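Local coordinates for protein glutathione S-transferase 1 (Ascaris suum, PDB 4Q5F) that conjugates reduced glutathione to a wide range of hydrophobic electrophiles and can also act as a glutathione peroxidase, at residues 119-124 / 177-182. Sequence-based numbering, arbitrary orientation.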
ATOM      1  N   ARG B 119       9.147 -15.324  10.822  1.00 31.03           N
ATOM      2  CA  ARG B 119      10.395 -16.006  11.145  1.00 34.78           C
ATOM      3  C   ARG B 119      10.269 -16.929  12.353  1.00 32.71           C
ATOM      4  O   ARG B 119      10.867 -18.004  12.381  1.00 33.51           O
ATOM      5  CB  ARG B 119      11.514 -14.987  11.360  1.00 33.18           C
ATOM      6  CG  ARG B 119      11.951 -14.302  10.077  1.00 29.28           C
ATOM      7  CD  ARG B 119      12.891 -13.139  10.339  1.00 30.28           C
ATOM      8  NE  ARG B 119      14.083 -13.543  11.079  1.00 39.84           N
ATOM      9  CZ  ARG B 119      15.084 -14.247  10.561  1.00 44.73           C
ATOM     10  NH1 ARG B 119      15.038 -14.648   9.298  1.00 34.64           N
ATOM     11  NH2 ARG B 119      16.131 -14.563  11.313  1.00 44.62           N
ATOM     12  N   VAL B 120       9.496 -16.513  13.350  1.00 30.05           N
ATOM     13  CA  VAL B 120       9.209 -17.376  14.488  1.00 32.73           C
ATOM     14  C   VAL B 120       8.443 -18.600  13.992  1.00 30.75           C
ATOM     15  O   VAL B 120       8.655 -19.714  14.470  1.00 42.62           O
ATOM     16  CB  VAL B 120       8.393 -16.633  15.575  1.00 30.10           C
ATOM     17  CG1 VAL B 120       7.960 -17.576  16.697  1.00 28.85           C
ATOM     18  CG2 VAL B 120       9.203 -15.479  16.146  1.00 23.33           C
ATOM     19  N   LEU B 121       7.568 -18.389  13.016  1.00 30.14           N
ATOM     20  CA  LEU B 121       6.765 -19.474  12.465  1.00 32.71           C
ATOM     21  C   LEU B 121       7.580 -20.361  11.532  1.00 32.88           C
ATOM     22  O   LEU B 121       7.345 -21.567  11.458  1.00 29.95           O
ATOM     23  CB  LEU B 121       5.544 -18.914  11.732  1.00 28.72           C
ATOM     24  CG  LEU B 121       4.436 -18.359  12.628  1.00 34.17           C
ATOM     25  CD1 LEU B 121       3.360 -17.691  11.786  1.00 26.16           C
ATOM     26  CD2 LEU B 121       3.826 -19.456  13.494  1.00 32.92           C
ATOM     27  N   ALA B 122       8.536 -19.769  10.823  1.00 32.90           N
ATOM     28  CA  ALA B 122       9.422 -20.539   9.958  1.00 28.31           C
ATOM     29  C   ALA B 122      10.489 -21.252  10.787  1.00 32.88           C
ATOM     30  O   ALA B 122      11.141 -22.179  10.308  1.00 31.84           O
ATOM     31  CB  ALA B 122      10.069 -19.638   8.925  1.00 29.81           C
ATOM     32  N   GLY B 123      10.659 -20.810  12.030  1.00 33.48           N
ATOM     33  CA  GLY B 123      11.610 -21.420  12.943  1.00 32.13           C
ATOM     34  C   GLY B 123      12.959 -20.727  12.957  1.00 33.45           C
ATOM     35  O   GLY B 123      13.867 -21.143  13.676  1.00 36.22           O
ATOM     36  N   PHE B 124      13.093 -19.666  12.167  1.00 29.57           N
ATOM     37  CA  PHE B 124      14.357 -18.945  12.057  1.00 26.93           C
ATOM     38  C   PHE B 124      14.627 -18.082  13.286  1.00 36.29           C
ATOM     39  O   PHE B 124      15.770 -17.706  13.549  1.00 42.01           O
ATOM     40  CB  PHE B 124      14.355 -18.070  10.802  1.00 33.28           C
ATOM     41  CG  PHE B 124      14.183 -18.842   9.524  1.00 31.13           C
ATOM     42  CD1 PHE B 124      14.911 -19.999   9.294  1.00 30.56           C
ATOM     43  CD2 PHE B 124      13.291 -18.417   8.555  1.00 29.22           C
ATOM     44  CE1 PHE B 124      14.753 -20.714   8.122  1.00 28.49           C
ATOM     45  CE2 PHE B 124      13.129 -19.128   7.383  1.00 32.59           C
ATOM     46  CZ  PHE B 124      13.861 -20.278   7.166  1.00 30.07           C
ATOM     47  N   ALA B 177      -0.792 -19.203  -1.142  1.00 24.96           N
ATOM     48  CA  ALA B 177      -0.328 -20.566  -1.373  1.00 23.34           C
ATOM     49  C   ALA B 177       0.894 -20.874  -0.518  1.00 24.08           C
ATOM     50  O   ALA B 177       1.000 -21.952   0.064  1.00 34.98           O
ATOM     51  CB  ALA B 177      -0.004 -20.764  -2.844  1.00 28.62           C
ATOM     52  N   SER B 178       1.813 -19.917  -0.441  1.00 23.70           N
ATOM     53  CA  SER B 178       3.034 -20.088   0.336  1.00 28.63           C
ATOM     54  C   SER B 178       2.737 -20.131   1.833  1.00 29.32           C
ATOM     55  O   SER B 178       3.300 -20.945   2.561  1.00 32.83           O
ATOM     56  CB  SER B 178       4.022 -18.958   0.036  1.00 27.77           C
ATOM     57  OG  SER B 178       4.399 -18.966  -1.330  1.00 47.57           O
ATOM     58  N   TRP B 179       1.850 -19.250   2.286  1.00 30.56           N
ATOM     59  CA  TRP B 179       1.477 -19.201   3.695  1.00 28.86           C
ATOM     60  C   TRP B 179       0.770 -20.477   4.130  1.00 34.13           C
ATOM     61  O   TRP B 179       0.782 -20.831   5.309  1.00 39.71           O
ATOM     62  CB  TRP B 179       0.588 -17.989   3.975  1.00 26.83           C
ATOM     63  CG  TRP B 179       1.373 -16.760   4.273  1.00 27.90           C
ATOM     64  CD1 TRP B 179       1.591 -15.702   3.442  1.00 23.98           C
ATOM     65  CD2 TRP B 179       2.065 -16.464   5.491  1.00 30.41           C
ATOM     66  NE1 TRP B 179       2.372 -14.763   4.069  1.00 28.95           N
ATOM     67  CE2 TRP B 179       2.675 -15.206   5.329  1.00 30.56           C
ATOM     68  CE3 TRP B 179       2.224 -17.141   6.704  1.00 31.11           C
ATOM     69  CZ2 TRP B 179       3.435 -14.610   6.334  1.00 25.97           C
ATOM     70  CZ3 TRP B 179       2.977 -16.548   7.700  1.00 29.52           C
ATOM     71  CH2 TRP B 179       3.574 -15.296   7.510  1.00 25.56           C
ATOM     72  N   GLU B 180       0.155 -21.163   3.174  1.00 36.94           N
ATOM     73  CA  GLU B 180      -0.505 -22.432   3.448  1.00 40.51           C
ATOM     74  C   GLU B 180       0.513 -23.465   3.924  1.00 46.47           C
ATOM     75  O   GLU B 180       0.158 -24.450   4.571  1.00 46.75           O
ATOM     76  CB  GLU B 180      -1.218 -22.939   2.193  1.00 34.51           C
ATOM     77  CG  GLU B 180      -2.271 -24.001   2.462  1.00 42.31           C
ATOM     78  CD  GLU B 180      -2.922 -24.518   1.193  1.00 58.79           C
ATOM     79  OE1 GLU B 180      -2.767 -23.873   0.135  1.00 64.74           O
ATOM     80  OE2 GLU B 180      -3.589 -25.572   1.255  1.00 66.44           O
ATOM     81  N   SER B 181       1.783 -23.225   3.606  1.00 41.73           N
ATOM     82  CA  SER B 181       2.862 -24.138   3.966  1.00 38.85           C
ATOM     83  C   SER B 181       3.397 -23.869   5.371  1.00 39.97           C
ATOM     84  O   SER B 181       3.964 -24.757   6.006  1.00 58.04           O
ATOM     85  CB  SER B 181       4.001 -24.024   2.950  1.00 50.80           C
ATOM     86  OG  SER B 181       3.508 -24.096   1.623  1.00 42.37           O
ATOM     87  N   LEU B 182       3.216 -22.642   5.853  1.00 40.56           N
ATOM     88  CA  LEU B 182       3.686 -22.250   7.181  1.00 34.85           C
ATOM     89  C   LEU B 182       2.630 -22.511   8.247  1.00 48.26           C
ATOM     90  O   LEU B 182       2.947 -22.665   9.427  1.00 63.83           O
ATOM     91  CB  LEU B 182       4.034 -20.763   7.200  1.00 35.11           C
ATOM     92  CG  LEU B 182       5.360 -20.339   6.576  1.00 46.10           C
ATOM     93  CD1 LEU B 182       5.227 -18.948   5.987  1.00 40.09           C
ATOM     94  CD2 LEU B 182       6.471 -20.377   7.615  1.00 44.47           C
TER
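Leu182 reaches across from 177-182 and lays one methyl, CD2, against the backbone of the short helix that carries Leu121 and Ala122. That methyl sits 3.8 Å from the CA of Ala122 and 3.9 Å from its CB, so a residue with no more than a methyl side chain suits the spot: it lets the leucine come right up to the main chain. The approach is also close in backbone terms, with the CA atoms of Ala122 and Leu182 6.6 Å apart. CG of Leu182 lies anti to its own carbonyl carbon (chi1 -78°), and from there the two methyls part company. CD2 goes to the short helix, while CD1 rests over one face of the Trp179 indole, 3.5 Å above its plane and displaced toward the rim. The same ring is met at its edge, near its plane, by CD1 of Leu121, which comes within 4.3 Å of CZ3 of Trp179. Branched leucines can thus fill both the face and the rim of a broad, rigid aromatic, and the side-chain contacts are all apolar.

Packing is tightest where Leu182 CD2 meets Ala122, although this side of the contact is partly exposed to solvent. Leu121 and Trp179 approach each other more loosely, yet both are buried, largely by other helices. Just after Ala122 the short helix stops at Gly123, whose positive phi (95°) glycine adopts readily.

Both segments belong to the all-helical C-terminal domain of the sigma-class transferase fold, where this contact joins helix 118-122 to helix 167-182. Leu121 continues onto Val132 and Leu133 of helix 129-155, Trp179 packs on Met111 and Leu114 of helix 94-114, and Phe118 touches both Trp179 and Leu182.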